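Local coordinates for protein putative mandelate racemase (Bordetella bronchiseptica, PDB 3OZY) that is of unknown function but, as a magnesium-binding mandelate racemase-like enolase superfamily member, probably abstracts the proton alpha to a carboxylate, perhaps of a sugar diacid, at residues V49-D57 and Q275-G283; L29-L37 and H304-V312. All coordinates share one frame; numbering follows the deposited sequence.

Contact 1 of 2, residues V49-D57 and Q275-G283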
# COMPACT_ATOMS: atom_id res chain seq x y z
N VAL A 49 14.08 -18.40 -8.72
CA VAL A 49 14.51 -17.20 -8.00
C VAL A 49 13.81 -15.95 -8.53
O VAL A 49 13.30 -15.93 -9.66
CB VAL A 49 16.05 -16.99 -8.06
CG1 VAL A 49 16.79 -18.17 -7.44
CG2 VAL A 49 16.52 -16.76 -9.49
N GLY A 50 13.77 -14.93 -7.68
CA GLY A 50 13.11 -13.68 -8.03
C GLY A 50 13.62 -12.53 -7.19
O GLY A 50 14.50 -12.70 -6.35
N SER A 51 13.05 -11.35 -7.42
CA SER A 51 13.38 -10.15 -6.65
C SER A 51 12.16 -9.26 -6.56
O SER A 51 11.50 -9.04 -7.58
CB SER A 51 14.50 -9.35 -7.33
OG SER A 51 14.63 -8.08 -6.72
N PRO A 52 11.85 -8.74 -5.37
CA PRO A 52 10.75 -7.78 -5.15
C PRO A 52 11.20 -6.32 -5.26
O PRO A 52 10.55 -5.44 -4.69
CB PRO A 52 10.33 -8.07 -3.71
CG PRO A 52 11.67 -8.40 -3.06
CD PRO A 52 12.40 -9.23 -4.09
N SER A 53 12.30 -6.08 -5.97
CA SER A 53 12.77 -4.73 -6.25
C SER A 53 13.20 -3.98 -4.98
O SER A 53 13.52 -4.58 -3.94
CB SER A 53 11.69 -3.96 -7.03
OG SER A 53 12.16 -2.71 -7.51
N GLY A 54 13.23 -2.66 -5.07
CA GLY A 54 13.67 -1.81 -3.99
C GLY A 54 13.70 -0.37 -4.48
O GLY A 54 13.47 -0.13 -5.66
N PRO A 55 13.99 0.59 -3.60
CA PRO A 55 14.27 0.37 -2.18
C PRO A 55 13.01 0.12 -1.36
O PRO A 55 12.03 0.88 -1.41
CB PRO A 55 14.93 1.69 -1.75
CG PRO A 55 14.37 2.72 -2.71
CD PRO A 55 14.15 1.99 -4.01
N TYR A 56 13.04 -0.99 -0.63
CA TYR A 56 12.07 -1.30 0.41
C TYR A 56 12.90 -1.95 1.52
O TYR A 56 13.81 -2.74 1.22
CB TYR A 56 11.06 -2.35 -0.05
CG TYR A 56 10.25 -2.05 -1.30
CD1 TYR A 56 9.21 -1.14 -1.28
CD2 TYR A 56 10.48 -2.76 -2.46
CE1 TYR A 56 8.44 -0.90 -2.42
CE2 TYR A 56 9.73 -2.53 -3.60
CZ TYR A 56 8.70 -1.61 -3.57
OH TYR A 56 7.94 -1.38 -4.70
N ASP A 57 12.56 -1.67 2.77
CA ASP A 57 13.31 -2.24 3.89
C ASP A 57 13.46 -3.76 3.75
O ASP A 57 12.47 -4.47 3.54
CB ASP A 57 12.64 -1.91 5.22
CG ASP A 57 13.45 -2.41 6.39
OD1 ASP A 57 14.39 -1.70 6.80
OD2 ASP A 57 13.15 -3.52 6.89
N GLN A 275 4.05 2.26 -16.46
CA GLN A 275 5.39 1.79 -16.14
C GLN A 275 5.43 0.70 -15.07
O GLN A 275 6.44 0.49 -14.41
CB GLN A 275 6.29 2.96 -15.76
CG GLN A 275 6.41 4.00 -16.86
CD GLN A 275 7.36 5.10 -16.48
OE1 GLN A 275 7.11 5.85 -15.53
NE2 GLN A 275 8.48 5.20 -17.20
N ALA A 276 4.32 -0.02 -14.95
CA ALA A 276 4.24 -1.16 -14.02
C ALA A 276 5.45 -2.08 -14.19
O ALA A 276 5.74 -2.55 -15.29
CB ALA A 276 2.96 -1.94 -14.25
N ASP A 277 6.14 -2.33 -13.08
CA ASP A 277 7.34 -3.15 -13.03
C ASP A 277 6.91 -4.55 -12.58
O ASP A 277 6.23 -4.70 -11.57
CB ASP A 277 8.28 -2.50 -11.99
CG ASP A 277 9.62 -3.19 -11.82
OD1 ASP A 277 9.76 -4.40 -12.09
OD2 ASP A 277 10.56 -2.51 -11.33
N ALA A 278 7.30 -5.58 -13.33
CA ALA A 278 6.95 -6.95 -12.94
C ALA A 278 7.37 -7.29 -11.51
O ALA A 278 6.74 -8.13 -10.86
CB ALA A 278 7.55 -7.95 -13.91
N SER A 279 8.44 -6.65 -11.02
CA SER A 279 8.97 -6.93 -9.69
C SER A 279 8.38 -6.06 -8.57
O SER A 279 8.78 -6.20 -7.41
CB SER A 279 10.50 -6.79 -9.68
OG SER A 279 10.89 -5.44 -9.84
N ARG A 280 7.46 -5.16 -8.92
CA ARG A 280 6.84 -4.26 -7.94
C ARG A 280 5.32 -4.30 -7.95
O ARG A 280 4.69 -4.31 -6.90
CB ARG A 280 7.29 -2.80 -8.17
CG ARG A 280 8.79 -2.58 -8.10
CD ARG A 280 9.20 -1.20 -8.63
NE ARG A 280 8.87 -0.08 -7.75
CZ ARG A 280 9.63 0.34 -6.75
NH1 ARG A 280 10.77 -0.30 -6.48
NH2 ARG A 280 9.28 1.39 -6.01
N ALA A 281 4.73 -4.30 -9.15
CA ALA A 281 3.30 -4.02 -9.31
C ALA A 281 2.43 -5.26 -9.15
O ALA A 281 1.20 -5.16 -9.22
CB ALA A 281 3.05 -3.36 -10.66
N GLY A 282 3.05 -6.42 -8.95
CA GLY A 282 2.33 -7.65 -8.65
C GLY A 282 2.98 -8.92 -9.18
O GLY A 282 2.57 -10.02 -8.79
N GLY A 283 3.97 -8.80 -10.07
CA GLY A 283 4.62 -9.99 -10.61
C GLY A 283 4.63 -9.98 -12.13
O GLY A 283 4.08 -9.08 -12.75
O HOH W 1 12.99 -2.89 -10.09
O HOH W 2 10.65 2.16 -3.48
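R280 reaches across from the 275-283 loop and lays its guanidinium group against the turn S53-G54. Its NH1 donates to S53 OG at 3.0 Å, almost in the guanidinium plane and with an N-H...O angle of 155°. The same nitrogen also makes a shorter but weak, bent bond of 2.8 Å to G54 O. Over one face of the group stands Y56, its OH above the centre and 3.2 Å from R280 CZ, with ring and guanidinium planes 22° apart. The phenol makes its hydrogen bond not to the arginine but to the hydroxyl of Y257. A bend in the R280 chain at CG-CD (chi3 73°) carries the group to this spot, where NE is held by E254 O and NH2 by N255 OD1.

Packing is also tight between the two backbones, where small residues let the loops approach. S279 CB lies 3.2 Å from S51 O, and S279 OG sits 3.3 Å from S53 CB. An Asx turn shapes this loop: D277 OD1 accepts from both N and OG of S279, from the same side of its carboxylate plane, so the serine side chain is tied to its own loop.

Water fills in at two separate places. One molecule joins S53 OG to D277 OD2 among buried groups; at the looser end, by partly exposed P55 with its cis peptide bond, another joins P55 O to R280 NH2. Serine suits position 53 because one hydroxyl can meet both arginine and water.

By holding the backbone O of E254, a magnesium ligand, R280 probably helps position it from a second shell. D277 OD2 also bonds H304 ND1, a pairing consistent with the His-Asp dyad at the barrel mouth of mandelate racemase relatives, here roofed by the N-terminal domain.

Contact 2 of 2, residues L29-L37 and H304-V312. With ACY (acetic acid), chain I.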
# COMPACT_ATOMS: atom_id res chain seq x y z
N LEU A 29 19.07 10.09 -1.73
CA LEU A 29 20.48 9.86 -2.05
C LEU A 29 20.82 8.38 -1.86
O LEU A 29 20.63 7.84 -0.78
CB LEU A 29 21.35 10.71 -1.12
CG LEU A 29 22.86 10.51 -1.21
CD1 LEU A 29 23.37 11.05 -2.53
CD2 LEU A 29 23.57 11.20 -0.02
N LYS A 30 21.30 7.71 -2.91
CA LYS A 30 21.61 6.28 -2.80
C LYS A 30 22.81 6.05 -1.88
O LYS A 30 23.78 6.81 -1.91
CB LYS A 30 21.86 5.67 -4.17
CG LYS A 30 20.70 5.89 -5.13
CD LYS A 30 20.81 4.99 -6.34
CE LYS A 30 19.76 5.35 -7.38
NZ LYS A 30 18.38 5.27 -6.79
N LEU A 31 22.73 4.99 -1.07
CA LEU A 31 23.76 4.66 -0.10
C LEU A 31 24.34 3.26 -0.32
O LEU A 31 25.56 3.08 -0.32
CB LEU A 31 23.20 4.79 1.32
CG LEU A 31 22.62 6.17 1.69
CD1 LEU A 31 21.93 6.13 3.05
CD2 LEU A 31 23.69 7.27 1.63
N ASN A 32 23.47 2.28 -0.49
CA ASN A 32 23.88 0.91 -0.80
C ASN A 32 22.85 0.31 -1.72
O ASN A 32 21.65 0.51 -1.49
CB ASN A 32 23.99 0.05 0.47
CG ASN A 32 25.07 0.54 1.41
OD1 ASN A 32 26.25 0.22 1.24
ND2 ASN A 32 24.68 1.34 2.40
N ARG A 33 23.28 -0.40 -2.76
CA ARG A 33 22.33 -1.08 -3.63
C ARG A 33 21.98 -2.43 -3.02
O ARG A 33 22.84 -3.29 -2.80
CB ARG A 33 22.87 -1.23 -5.06
CG ARG A 33 23.18 0.12 -5.76
CD ARG A 33 22.01 1.13 -5.71
NE ARG A 33 20.82 0.62 -6.41
CZ ARG A 33 20.60 0.76 -7.71
NH1 ARG A 33 21.45 1.41 -8.49
NH2 ARG A 33 19.49 0.25 -8.23
N GLN A 34 20.70 -2.60 -2.70
CA GLN A 34 20.24 -3.76 -1.96
C GLN A 34 19.15 -4.51 -2.71
O GLN A 34 18.56 -3.99 -3.66
CB GLN A 34 19.70 -3.33 -0.60
CG GLN A 34 20.71 -2.52 0.22
CD GLN A 34 20.27 -2.25 1.65
OE1 GLN A 34 19.08 -2.17 1.96
NE2 GLN A 34 21.25 -2.11 2.53
N MET A 35 18.89 -5.73 -2.27
CA MET A 35 17.78 -6.51 -2.80
C MET A 35 17.48 -7.67 -1.88
O MET A 35 18.29 -8.03 -1.01
CB MET A 35 18.12 -7.08 -4.18
CG MET A 35 19.18 -8.19 -4.14
SD MET A 35 19.61 -8.85 -5.76
CE MET A 35 18.08 -9.69 -6.17
N ILE A 36 16.30 -8.24 -2.07
CA ILE A 36 16.01 -9.59 -1.61
C ILE A 36 16.11 -10.52 -2.81
O ILE A 36 15.50 -10.27 -3.85
CB ILE A 36 14.58 -9.70 -1.07
CG1 ILE A 36 14.44 -8.99 0.27
CG2 ILE A 36 14.16 -11.17 -0.95
CD1 ILE A 36 15.16 -9.68 1.43
N LEU A 37 16.89 -11.59 -2.67
CA LEU A 37 16.89 -12.68 -3.63
C LEU A 37 15.92 -13.73 -3.12
O LEU A 37 16.18 -14.39 -2.11
CB LEU A 37 18.29 -13.27 -3.79
CG LEU A 37 18.39 -14.48 -4.72
CD1 LEU A 37 18.02 -14.11 -6.13
CD2 LEU A 37 19.80 -15.08 -4.68
N HIS A 304 9.19 0.23 -15.55
CA HIS A 304 10.31 0.50 -14.68
C HIS A 304 11.00 -0.84 -14.40
O HIS A 304 10.32 -1.87 -14.26
CB HIS A 304 9.76 1.12 -13.38
CG HIS A 304 10.76 1.21 -12.27
ND1 HIS A 304 11.05 0.15 -11.43
CD2 HIS A 304 11.51 2.25 -11.84
CE1 HIS A 304 11.95 0.53 -10.54
NE2 HIS A 304 12.24 1.80 -10.76
N THR A 305 12.34 -0.85 -14.35
CA THR A 305 13.09 -2.09 -14.14
C THR A 305 14.22 -1.95 -13.10
O THR A 305 14.96 -2.90 -12.86
CB THR A 305 13.77 -2.53 -15.44
OG1 THR A 305 14.84 -1.62 -15.71
CG2 THR A 305 12.79 -2.54 -16.60
N PHE A 306 14.32 -0.78 -12.50
CA PHE A 306 15.52 -0.34 -11.78
C PHE A 306 15.59 -0.89 -10.36
O PHE A 306 14.89 -0.42 -9.47
CB PHE A 306 15.50 1.19 -11.77
CG PHE A 306 16.80 1.87 -11.39
CD1 PHE A 306 17.64 2.37 -12.38
CD2 PHE A 306 17.11 2.11 -10.07
CE1 PHE A 306 18.79 3.06 -12.04
CE2 PHE A 306 18.26 2.79 -9.73
CZ PHE A 306 19.11 3.27 -10.73
N ASN A 307 16.43 -1.91 -10.16
CA ASN A 307 16.91 -2.33 -8.83
C ASN A 307 18.06 -3.31 -8.92
O ASN A 307 19.08 -3.13 -8.26
CB ASN A 307 15.82 -2.93 -7.94
CG ASN A 307 16.26 -3.01 -6.49
OD1 ASN A 307 16.34 -1.99 -5.81
ND2 ASN A 307 16.59 -4.22 -6.02
N ASP A 308 17.90 -4.36 -9.72
CA ASP A 308 18.93 -5.40 -9.81
C ASP A 308 18.76 -6.17 -11.12
O ASP A 308 17.81 -5.94 -11.86
CB ASP A 308 18.86 -6.33 -8.60
CG ASP A 308 17.50 -6.99 -8.46
OD1 ASP A 308 17.18 -7.83 -9.32
OD2 ASP A 308 16.75 -6.66 -7.51
N ILE A 309 19.68 -7.09 -11.41
CA ILE A 309 19.65 -7.76 -12.69
C ILE A 309 18.44 -8.70 -12.84
O ILE A 309 18.01 -9.00 -13.95
CB ILE A 309 20.97 -8.51 -12.98
CG1 ILE A 309 21.11 -8.82 -14.48
CG2 ILE A 309 21.07 -9.77 -12.14
CD1 ILE A 309 21.26 -7.60 -15.36
N ILE A 310 17.90 -9.16 -11.72
CA ILE A 310 16.71 -10.01 -11.77
C ILE A 310 15.49 -9.19 -12.15
O ILE A 310 14.70 -9.60 -13.00
CB ILE A 310 16.48 -10.75 -10.45
CG1 ILE A 310 17.69 -11.62 -10.13
CG2 ILE A 310 15.18 -11.56 -10.52
CD1 ILE A 310 17.46 -12.58 -8.99
N THR A 311 15.35 -8.01 -11.55
CA THR A 311 14.21 -7.17 -11.94
C THR A 311 14.33 -6.76 -13.40
O THR A 311 13.33 -6.69 -14.12
CB THR A 311 13.99 -5.94 -10.99
OG1 THR A 311 15.07 -5.00 -11.10
CG2 THR A 311 13.89 -6.38 -9.54
N VAL A 312 15.55 -6.48 -13.85
CA VAL A 312 15.78 -6.20 -15.25
C VAL A 312 15.40 -7.39 -16.14
O VAL A 312 14.62 -7.25 -17.09
CB VAL A 312 17.24 -5.76 -15.48
CG1 VAL A 312 17.61 -5.77 -16.98
CG2 VAL A 312 17.45 -4.38 -14.87
C ACY I . 15.71 6.60 -8.34
O ACY I . 15.26 7.70 -8.69
OXT ACY I . 16.79 6.13 -8.75
CH3 ACY I . 14.93 5.77 -7.35
O HOH W 3 19.49 -1.98 -5.69
O HOH W 4 17.13 0.52 -6.53
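N307 joins strand 32-37 through its side-chain amide: ND2 donates to Q34 O at 3.1 Å with an N-H...O angle of 147°, in the carbonyl plane. ND2 also gives a bond to D308 OD2 at 2.9 Å, so the amide is fixed in rotation and asparagine, with two N-H groups and one acceptor, fits the place well. Its OD1 accepts from a water, which in turn accepts from R33 NH2.

Beside it, R33 NH2 meets F306 obliquely, 3.2 Å from CE2; the planes are 11° apart, but the side chains cross at about a right angle, so this is no stack. Two bends in the arginine chain fold it back here, where D331 forms a salt bridge with NH1. K30 CE meets the edge of the same ring.

Further along the strand aliphatic groups take over: M35 CE lies against the D308 carboxylate (3.6 Å to OD2) and I310 CD1 (4.1 Å), while L37 CD1 presses on that isoleucine methyl at 3.3 Å, a tight fit.

Behind these lies helix 309-321, with D308 as N-cap: OD1 accepts from T311 N and more weakly from I310 N, and a chi1 of 58° sets the carboxylate over the helix start. Its OD2 is held by S51 as well as by N307.

At the outer end K30 NZ binds acetic acid, probably from the crystallisation liquor, at 2.7 Å. With S25, Y147 and K173 around it, the two lysines and two hydroxyls are consistent with a pocket that can take a carboxylate, though use by a substrate is not established.

In the fold
Both contacts are buried and fasten the N-terminal domain to the C-terminal barrel, through the loop that follows strand 48-50 for contact 1, and the neighbouring strand 32-42 with the loop before it for contact 2. Their centres lie about 9 Å apart, and contact 1 is nested along the chain inside the loop that contact 2 closes. They meet where G54 packs on N307 and S279 on T311. Both lie near a magnesium ion, the side chain of R280 about 8 Å and that of F306 about 7 Å away. Contact 1, loop against loop, is mainly polar. Contact 2 sets a strand against a loop and the following helix start, grading from charged groups to aliphatic packing.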